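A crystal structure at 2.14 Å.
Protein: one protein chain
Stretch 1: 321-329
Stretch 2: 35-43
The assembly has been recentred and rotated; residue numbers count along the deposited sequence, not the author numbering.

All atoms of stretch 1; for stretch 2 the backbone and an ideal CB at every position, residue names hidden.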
# COMPACT_ATOMS: atom_id res chain seq x y z
N SER A 321 12.36 -5.77 -7.00
CA SER A 321 13.04 -6.46 -8.10
C SER A 321 13.87 -7.67 -7.64
O SER A 321 14.26 -8.50 -8.45
CB SER A 321 13.94 -5.50 -8.88
OG SER A 321 14.93 -4.92 -8.06
N ILE A 322 14.16 -7.75 -6.34
CA ILE A 322 14.90 -8.88 -5.81
C ILE A 322 13.91 -10.00 -5.46
O ILE A 322 13.08 -9.85 -4.56
CB ILE A 322 15.71 -8.48 -4.57
CG1 ILE A 322 16.68 -7.35 -4.94
CG2 ILE A 322 16.41 -9.69 -3.96
CD1 ILE A 322 17.33 -6.68 -3.74
N ASP A 323 14.00 -11.11 -6.19
CA ASP A 323 13.03 -12.21 -6.10
C ASP A 323 12.69 -12.65 -4.68
O ASP A 323 11.52 -12.78 -4.31
CB ASP A 323 13.55 -13.41 -6.90
CG ASP A 323 13.51 -13.16 -8.40
OD1 ASP A 323 12.99 -12.10 -8.83
OD2 ASP A 323 14.01 -14.03 -9.16
N VAL A 324 13.73 -12.89 -3.88
CA VAL A 324 13.55 -13.34 -2.50
C VAL A 324 12.76 -12.31 -1.67
O VAL A 324 11.84 -12.67 -0.93
CB VAL A 324 14.93 -13.60 -1.84
CG1 VAL A 324 14.82 -13.61 -0.33
CG2 VAL A 324 15.53 -14.92 -2.35
N LEU A 325 13.13 -11.03 -1.78
CA LEU A 325 12.45 -9.97 -1.04
C LEU A 325 11.00 -9.79 -1.49
O LEU A 325 10.11 -9.46 -0.69
CB LEU A 325 13.21 -8.64 -1.19
CG LEU A 325 14.59 -8.56 -0.54
CD1 LEU A 325 15.23 -7.18 -0.70
CD2 LEU A 325 14.52 -8.95 0.93
N SER A 326 10.75 -10.04 -2.77
CA SER A 326 9.48 -9.72 -3.39
C SER A 326 8.36 -10.66 -2.94
O SER A 326 7.18 -10.37 -3.18
CB SER A 326 9.62 -9.73 -4.91
OG SER A 326 9.63 -11.05 -5.44
N GLU A 327 8.71 -11.76 -2.28
CA GLU A 327 7.69 -12.72 -1.85
C GLU A 327 7.25 -12.52 -0.40
O GLU A 327 6.32 -13.17 0.06
CB GLU A 327 8.19 -14.16 -2.04
CG GLU A 327 8.37 -14.54 -3.51
CD GLU A 327 7.06 -14.52 -4.31
OE1 GLU A 327 5.98 -14.74 -3.73
OE2 GLU A 327 7.12 -14.27 -5.54
N ALA A 328 7.94 -11.63 0.32
CA ALA A 328 7.51 -11.22 1.66
C ALA A 328 6.16 -10.50 1.54
O ALA A 328 5.87 -9.90 0.50
CB ALA A 328 8.58 -10.33 2.32
N PRO A 329 5.33 -10.57 2.60
CA PRO A 329 3.93 -10.10 2.53
C PRO A 329 3.79 -8.66 2.04
O PRO A 329 3.07 -8.43 1.07
CB PRO A 329 3.45 -10.22 3.97
CG PRO A 329 4.29 -11.29 4.57
CD PRO A 329 5.63 -11.22 3.89
N UNK A 35 12.67 -5.82 10.94
CA UNK A 35 12.55 -6.44 9.63
C UNK A 35 11.73 -7.72 9.74
O UNK A 35 11.84 -8.44 10.73
CB UNK A 35 13.93 -6.73 9.04
N UNK A 36 10.90 -8.01 8.74
CA UNK A 36 10.18 -9.29 8.72
C UNK A 36 11.19 -10.42 8.48
O UNK A 36 12.25 -10.18 7.90
CB UNK A 36 9.09 -9.29 7.64
N UNK A 37 10.88 -11.65 8.94
CA UNK A 37 11.81 -12.79 8.86
C UNK A 37 12.40 -13.08 7.48
O UNK A 37 13.59 -13.40 7.40
CB UNK A 37 11.09 -14.05 9.34
N UNK A 38 11.61 -13.00 6.41
CA UNK A 38 12.13 -13.29 5.08
C UNK A 38 13.18 -12.26 4.65
O UNK A 38 14.21 -12.62 4.08
CB UNK A 38 10.98 -13.33 4.07
N UNK A 39 12.88 -11.00 4.91
CA UNK A 39 13.78 -9.90 4.58
C UNK A 39 15.03 -9.94 5.45
O UNK A 39 16.14 -9.68 4.99
CB UNK A 39 13.07 -8.56 4.74
N UNK A 40 14.83 -10.25 6.73
CA UNK A 40 15.93 -10.41 7.68
C UNK A 40 16.86 -11.54 7.25
O UNK A 40 18.07 -11.40 7.31
CB UNK A 40 15.39 -10.68 9.09
N UNK A 41 16.28 -12.66 6.82
CA UNK A 41 17.06 -13.80 6.33
C UNK A 41 17.90 -13.42 5.12
O UNK A 41 19.06 -13.82 5.00
CB UNK A 41 16.13 -14.97 5.97
N UNK A 42 17.30 -12.66 4.21
CA UNK A 42 18.03 -12.18 3.04
C UNK A 42 19.18 -11.25 3.43
O UNK A 42 20.28 -11.35 2.90
CB UNK A 42 17.08 -11.46 2.09
N UNK A 43 18.90 -10.31 4.33
CA UNK A 43 19.90 -9.36 4.80
C UNK A 43 21.05 -10.09 5.49
O UNK A 43 22.22 -9.73 5.31
CB UNK A 43 19.27 -8.34 5.75

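Position 35 precedes the helix. Nothing of stretch 1 lies within 5.5 Å of its ideal CB, and most side chains would fit. It is Leu 35.

Position 36 has phi/psi of -68/154 and stands right before the helix. These are the angles of an N-cap, where Ser, Thr, Asp or Asn can accept from the free amides of the first turn. Its ideal CB points toward stretch 1 and lies 5.4 Å from Ala 328 CB, so a short side chain suits. The residue is Asp 36. Its OD2 accepts from the backbone N of position 39 at 3.2 Å and, in a weak bond, from the backbone N of position 38 at 3.0 Å.

Position 37 opens the helix with phi -52. Its ideal CB has nothing of stretch 1 near it. The first turn of a helix tolerates proline, because the amide there needs no partner within the helix. The residue is Pro 37.

Position 38 points toward stretch 1. Its ideal CB is 4.2 Å from Ala 328 CB and 5.1 Å from Val 324 O. The neighbouring surface is the methyl of Ala 328, the side chain of Val 324 and backbone. An aliphatic residue such as Val, Ile, Leu or Met would suit. The residue is Ile 38, with chi1 m and chi2 t. Its CG2 lies 3.7 Å from Val 324 O and 4.4 Å from Val 324 CG1. Its CD1 reaches to 4.0 Å from Ala 328 CA.

Position 39 points sideways, yet its ideal CB is 4.1 Å from Leu 325 CD2. Room is limited, so Ala, Ser, Thr or Val is plausible. The residue is Thr 39. Its methyl CG2 packs 3.9 Å from Leu 325 CD2. Thr 39 OG1 donates to Asp 36 OD1 at 2.7 Å, so the carboxylate that caps the helix is also held by this hydroxyl. A water donates to both Thr 39 OG1, at 2.6 Å, and Leu 325 O, at 2.9 Å. It links the stretches, which share no direct hydrogen bond.

Position 40 points away from stretch 1, and many residues would do. It is Gln 40, whose NE2 bonds to a residue elsewhere in the structure.

Position 41 points sideways, with nothing of stretch 1 within 5.5 Å of its ideal CB. Any helix-compatible residue would suit. It is Ala 41.

Position 42 points toward stretch 1. Its ideal CB is 3.8 Å from Leu 325 CD2 and 3.9 Å from Val 324 CG1, and Ile 322 lies farther out. A long apolar or aromatic side chain could cover all three: Leu, Met, Phe or Tyr. The residue is Tyr 42, with chi1 t. Leu 325 CG sits over one ring face, 4.3 Å from the Tyr 42 ring centroid, in a CH-pi contact. Val 324 CG1 is 3.8 Å from Tyr 42 CD1, and Ile 322 CG2 is 3.7 Å from Tyr 42 CE1.

Position 43 points sideways and meets no atom of stretch 1. It is Ala 43.

Stretch 2 35-43: LDPITQAYA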
# COMPACT_ATOMS: atom_id res chain seq x y z
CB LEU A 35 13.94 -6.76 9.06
CG LEU A 35 14.80 -5.63 8.47
CD1 LEU A 35 16.09 -6.20 7.88
CD2 LEU A 35 14.03 -4.79 7.45
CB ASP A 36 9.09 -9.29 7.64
CG ASP A 36 9.65 -9.47 6.23
OD1 ASP A 36 9.90 -8.45 5.54
OD2 ASP A 36 9.82 -10.64 5.81
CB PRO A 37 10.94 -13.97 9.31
CG PRO A 37 9.99 -13.36 10.29
CD PRO A 37 9.67 -11.99 9.72
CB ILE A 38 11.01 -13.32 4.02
CG1 ILE A 38 10.07 -14.48 4.27
CG2 ILE A 38 11.60 -13.46 2.63
CD1 ILE A 38 8.98 -14.61 3.22
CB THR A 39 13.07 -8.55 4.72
OG1 THR A 39 11.97 -8.50 3.80
CG2 THR A 39 14.03 -7.40 4.42
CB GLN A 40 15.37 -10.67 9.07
CG GLN A 40 16.41 -10.71 10.16
CD GLN A 40 17.11 -9.39 10.30
OE1 GLN A 40 16.50 -8.38 10.66
NE2 GLN A 40 18.41 -9.37 10.02
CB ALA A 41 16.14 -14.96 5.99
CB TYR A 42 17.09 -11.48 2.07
CG TYR A 42 17.80 -10.86 0.91
CD1 TYR A 42 18.06 -11.59 -0.25
CD2 TYR A 42 18.24 -9.54 0.95
CE1 TYR A 42 18.71 -11.03 -1.32
CE2 TYR A 42 18.89 -8.96 -0.12
CZ TYR A 42 19.13 -9.71 -1.25
OH TYR A 42 19.78 -9.15 -2.33
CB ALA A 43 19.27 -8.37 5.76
O HOH W 1 10.80 -7.76 1.57
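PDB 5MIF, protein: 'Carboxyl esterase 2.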